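Local atomic coordinates of putative immunoglobulin A1 protease (Bacteroides ovatus, PDB entry 3N6Z), a protein that is of unproven function but, as a putative hydrolase, may cleave immunoglobulin A1. Residues A[57-65]-A[79-90]. Residues are numbered along the deposited sequence; the frame is centred on the assembly and turned at random.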
loop_
_atom_site.group_PDB
_atom_site.type_symbol
_atom_site.label_atom_id
_atom_site.label_comp_id
_atom_site.label_asym_id
_atom_site.label_seq_id
_atom_site.Cartn_x
_atom_site.Cartn_y
_atom_site.Cartn_z
ATOM N N GLN A 57 20.100 7.257 9.770
ATOM C CA GLN A 57 19.070 8.178 10.242
ATOM C C GLN A 57 17.655 7.579 10.134
ATOM O O GLN A 57 16.817 7.788 11.018
ATOM C CB GLN A 57 19.199 9.537 9.554
ATOM C CG GLN A 57 20.486 10.283 9.921
ATOM C CD GLN A 57 20.655 11.612 9.224
ATOM O OE1 GLN A 57 19.833 12.014 8.453
ATOM N NE2 GLN A 57 21.774 12.271 9.467
ATOM N N ILE A 58 17.352 6.875 9.055
ATOM C CA ILE A 58 16.043 6.275 8.953
ATOM C C ILE A 58 15.813 5.243 10.070
ATOM O O ILE A 58 14.681 5.094 10.570
ATOM C CB ILE A 58 15.735 5.707 7.524
ATOM C CG1 ILE A 58 14.264 5.933 7.157
ATOM C CG2 ILE A 58 16.116 4.265 7.384
ATOM C CD1 ILE A 58 13.967 5.697 5.677
ATOM N N ARG A 59 16.879 4.590 10.510
ATOM C CA ARG A 59 16.810 3.658 11.635
ATOM C C ARG A 59 16.654 4.357 12.989
ATOM O O ARG A 59 16.340 3.702 13.962
ATOM C CB ARG A 59 18.010 2.717 11.616
ATOM C CG ARG A 59 17.941 1.760 10.424
ATOM C CD ARG A 59 19.266 1.112 10.090
ATOM N NE ARG A 59 19.715 0.314 11.217
ATOM C CZ ARG A 59 20.859 0.524 11.881
ATOM N NH1 ARG A 59 21.758 1.433 11.472
ATOM N NH2 ARG A 59 21.130 -0.216 12.939
ATOM N N ASN A 60 16.810 5.666 13.046
ATOM C CA ASN A 60 16.568 6.438 14.270
ATOM C C ASN A 60 15.114 6.873 14.438
ATOM O O ASN A 60 14.745 7.378 15.497
ATOM C CB ASN A 60 17.501 7.664 14.391
ATOM C CG ASN A 60 18.965 7.269 14.571
ATOM O OD1 ASN A 60 19.265 6.210 15.160
ATOM N ND2 ASN A 60 19.882 8.115 14.070
HETATM N N MSE A 61 14.268 6.666 13.410
HETATM C CA MSE A 61 12.865 7.088 13.508
HETATM C C MSE A 61 12.214 6.485 14.760
HETATM O O MSE A 61 11.468 7.165 15.458
HETATM C CB MSE A 61 12.063 6.689 12.278
HETATM C CG MSE A 61 12.492 7.392 11.006
HETATM SE SE MSE A 61 11.513 6.774 9.464
HETATM C CE MSE A 61 9.756 7.468 9.986
ATOM N N ARG A 62 12.431 5.196 14.986
ATOM C CA ARG A 62 11.752 4.522 16.099
ATOM C C ARG A 62 12.072 5.146 17.451
ATOM O O ARG A 62 11.246 5.127 18.378
ATOM C CB ARG A 62 12.109 3.052 16.107
ATOM C CG ARG A 62 13.570 2.752 16.285
ATOM C CD ARG A 62 13.605 1.234 16.501
ATOM N NE ARG A 62 14.549 0.516 15.701
ATOM C CZ ARG A 62 14.398 -0.748 15.252
ATOM N NH1 ARG A 62 13.258 -1.491 15.401
ATOM N NH2 ARG A 62 15.415 -1.253 14.574
ATOM N N SER A 63 13.252 5.754 17.567
ATOM C CA SER A 63 13.741 6.309 18.838
ATOM C C SER A 63 13.067 7.632 19.199
ATOM O O SER A 63 13.170 8.068 20.320
ATOM C CB SER A 63 15.257 6.498 18.750
ATOM O OG SER A 63 15.905 5.299 18.276
ATOM N N VAL A 64 12.428 8.285 18.220
ATOM C CA VAL A 64 11.870 9.634 18.441
ATOM C C VAL A 64 10.348 9.705 18.271
ATOM O O VAL A 64 9.739 10.781 18.349
ATOM C CB VAL A 64 12.586 10.690 17.542
ATOM C CG1 VAL A 64 14.047 10.845 17.935
ATOM C CG2 VAL A 64 12.361 10.391 16.052
ATOM N N LEU A 65 9.701 8.552 18.086
ATOM C CA LEU A 65 8.234 8.463 18.098
ATOM C C LEU A 65 7.693 8.858 19.490
ATOM O O LEU A 65 8.381 8.672 20.510
ATOM C CB LEU A 65 7.774 7.086 17.709
ATOM C CG LEU A 65 8.140 6.639 16.278
ATOM C CD1 LEU A 65 7.736 5.178 16.065
ATOM C CD2 LEU A 65 7.519 7.585 15.182
ATOM N N ILE A 79 17.228 7.011 0.044
ATOM C CA ILE A 79 17.743 6.221 1.150
ATOM C C ILE A 79 17.897 4.784 0.681
ATOM O O ILE A 79 16.921 4.158 0.278
ATOM C CB ILE A 79 16.829 6.256 2.385
ATOM C CG1 ILE A 79 16.507 7.708 2.758
ATOM C CG2 ILE A 79 17.496 5.446 3.561
ATOM C CD1 ILE A 79 17.686 8.561 3.238
ATOM N N ASP A 80 19.095 4.256 0.726
ATOM C CA ASP A 80 19.317 2.853 0.347
ATOM C C ASP A 80 19.547 2.071 1.634
ATOM O O ASP A 80 20.549 2.280 2.331
ATOM C CB ASP A 80 20.491 2.718 -0.622
ATOM C CG ASP A 80 20.628 1.320 -1.185
ATOM O OD1 ASP A 80 20.201 0.351 -0.520
ATOM O OD2 ASP A 80 21.212 1.187 -2.286
HETATM N N MSE A 81 18.594 1.174 1.924
HETATM C CA MSE A 81 18.589 0.367 3.136
HETATM C C MSE A 81 19.283 -0.990 2.992
HETATM O O MSE A 81 19.133 -1.873 3.853
HETATM C CB MSE A 81 17.159 0.212 3.644
HETATM C CG MSE A 81 16.560 1.543 4.121
HETATM SE SE MSE A 81 14.764 1.380 4.834
HETATM C CE MSE A 81 15.286 0.514 6.514
ATOM N N ALA A 82 20.100 -1.158 1.952
ATOM C CA ALA A 82 20.868 -2.394 1.790
ATOM C C ALA A 82 21.688 -2.668 3.033
ATOM O O ALA A 82 22.280 -1.754 3.609
ATOM C CB ALA A 82 21.754 -2.318 0.554
ATOM N N GLY A 83 21.730 -3.939 3.433
ATOM C CA GLY A 83 22.504 -4.332 4.586
ATOM C C GLY A 83 21.865 -4.108 5.926
ATOM O O GLY A 83 22.467 -4.447 6.965
ATOM N N ILE A 84 20.646 -3.561 5.937
ATOM C CA ILE A 84 19.898 -3.301 7.185
ATOM C C ILE A 84 19.017 -4.503 7.482
ATOM O O ILE A 84 18.086 -4.795 6.720
ATOM C CB ILE A 84 19.014 -2.023 7.100
ATOM C CG1 ILE A 84 19.862 -0.775 6.806
ATOM C CG2 ILE A 84 18.138 -1.855 8.368
ATOM C CD1 ILE A 84 21.098 -0.647 7.631
ATOM N N ASP A 85 19.317 -5.174 8.598
ATOM C CA ASP A 85 18.649 -6.390 9.050
ATOM C C ASP A 85 17.735 -6.189 10.257
ATOM O O ASP A 85 17.019 -7.107 10.653
ATOM C CB ASP A 85 19.708 -7.427 9.468
ATOM C CG ASP A 85 20.554 -7.911 8.319
ATOM O OD1 ASP A 85 20.130 -7.835 7.157
ATOM O OD2 ASP A 85 21.663 -8.403 8.628
ATOM N N ASP A 86 17.786 -5.012 10.874
ATOM C CA ASP A 86 17.132 -4.830 12.186
ATOM C C ASP A 86 15.812 -4.079 12.159
ATOM O O ASP A 86 15.329 -3.636 13.220
ATOM C CB ASP A 86 18.109 -4.149 13.195
ATOM C CG ASP A 86 18.448 -2.701 12.840
ATOM O OD1 ASP A 86 18.236 -2.272 11.694
ATOM O OD2 ASP A 86 18.996 -1.977 13.713
ATOM N N TRP A 87 15.195 -3.918 10.983
ATOM C CA TRP A 87 13.929 -3.186 10.962
ATOM C C TRP A 87 12.810 -4.034 11.536
ATOM O O TRP A 87 12.599 -5.157 11.101
ATOM C CB TRP A 87 13.560 -2.800 9.553
ATOM C CG TRP A 87 12.474 -1.796 9.508
ATOM C CD1 TRP A 87 11.130 -2.037 9.321
ATOM C CD2 TRP A 87 12.614 -0.380 9.590
ATOM N NE1 TRP A 87 10.432 -0.852 9.306
ATOM C CE2 TRP A 87 11.327 0.182 9.423
ATOM C CE3 TRP A 87 13.709 0.487 9.751
ATOM C CZ2 TRP A 87 11.118 1.558 9.424
ATOM C CZ3 TRP A 87 13.484 1.851 9.749
ATOM C CH2 TRP A 87 12.207 2.371 9.615
ATOM N N GLN A 88 12.048 -3.433 12.439
ATOM C CA GLN A 88 10.700 -3.890 12.720
ATOM C C GLN A 88 9.808 -2.657 12.531
ATOM O O GLN A 88 10.246 -1.515 12.654
ATOM C CB GLN A 88 10.601 -4.526 14.106
ATOM C CG GLN A 88 11.481 -5.786 14.226
ATOM C CD GLN A 88 11.325 -6.519 15.544
ATOM O OE1 GLN A 88 10.517 -6.141 16.385
ATOM N NE2 GLN A 88 12.077 -7.594 15.707
ATOM N N SER A 89 8.557 -2.897 12.181
ATOM C CA SER A 89 7.679 -1.815 11.792
ATOM C C SER A 89 7.561 -0.732 12.860
ATOM O O SER A 89 7.599 -1.021 14.066
ATOM C CB SER A 89 6.321 -2.339 11.390
ATOM O OG SER A 89 5.612 -2.834 12.501
ATOM N N LEU A 90 7.441 0.515 12.426
ATOM C CA LEU A 90 7.496 1.639 13.366
ATOM C C LEU A 90 6.391 1.625 14.402
ATOM O O LEU A 90 6.643 1.945 15.564
ATOM C CB LEU A 90 7.489 2.954 12.579
ATOM C CG LEU A 90 8.735 3.227 11.759
ATOM C CD1 LEU A 90 8.502 4.242 10.659
ATOM C CD2 LEU A 90 9.862 3.678 12.708
HETATM O O HOH W 1 10.598 0.042 14.994
#
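Trp87 turns the edge of its ring to Ile58 and Met61: Ile58 O lies in the ring plane, 3.6 Å from CZ3, with Met61 SE also near the edge. The ring stacks on Phe122, and its NE1 bonds to Phe122 O. The Arg59 guanidinium takes the Asp86 carboxylate at its edge, side-on, although the two planes are 39° apart: NE reaches the syn lone pair of OD1 at 3.0 Å (N-H...O 163°), while NH2 meets OD2 at 2.9 Å on the syn side but out of the carboxylate plane. A bend at chi3 (62°) swings this group round, with CD beside Ile84 in the conformer given. With an alanine in place of Arg59, the Asp86 carboxylate would probably lose both short bonds and be left to the long salt bridge with Arg62. Arg62 NH2 donates at its guanidinium edge to Asp86 O (2.7 Å), approaching from above the carbonyl plane, while NE bonds to Tyr13 OH; a water links NH1, weakly, to Gln88 O. Apolar contacts flank these bonds: Met61 CE meets Leu90 CD1 at 3.5 Å, and Ile58 CG2 packs on Met81 CE. Helices 55-58 and 61-64, between strands 50-52 and 71-75 in the chain, thus pack on Ile52 and the loop after strand 79-80, consistent with the N-terminal end of a parallel beta-helix, whose strands 79-80, 107-110 and 133-136 stack in parallel.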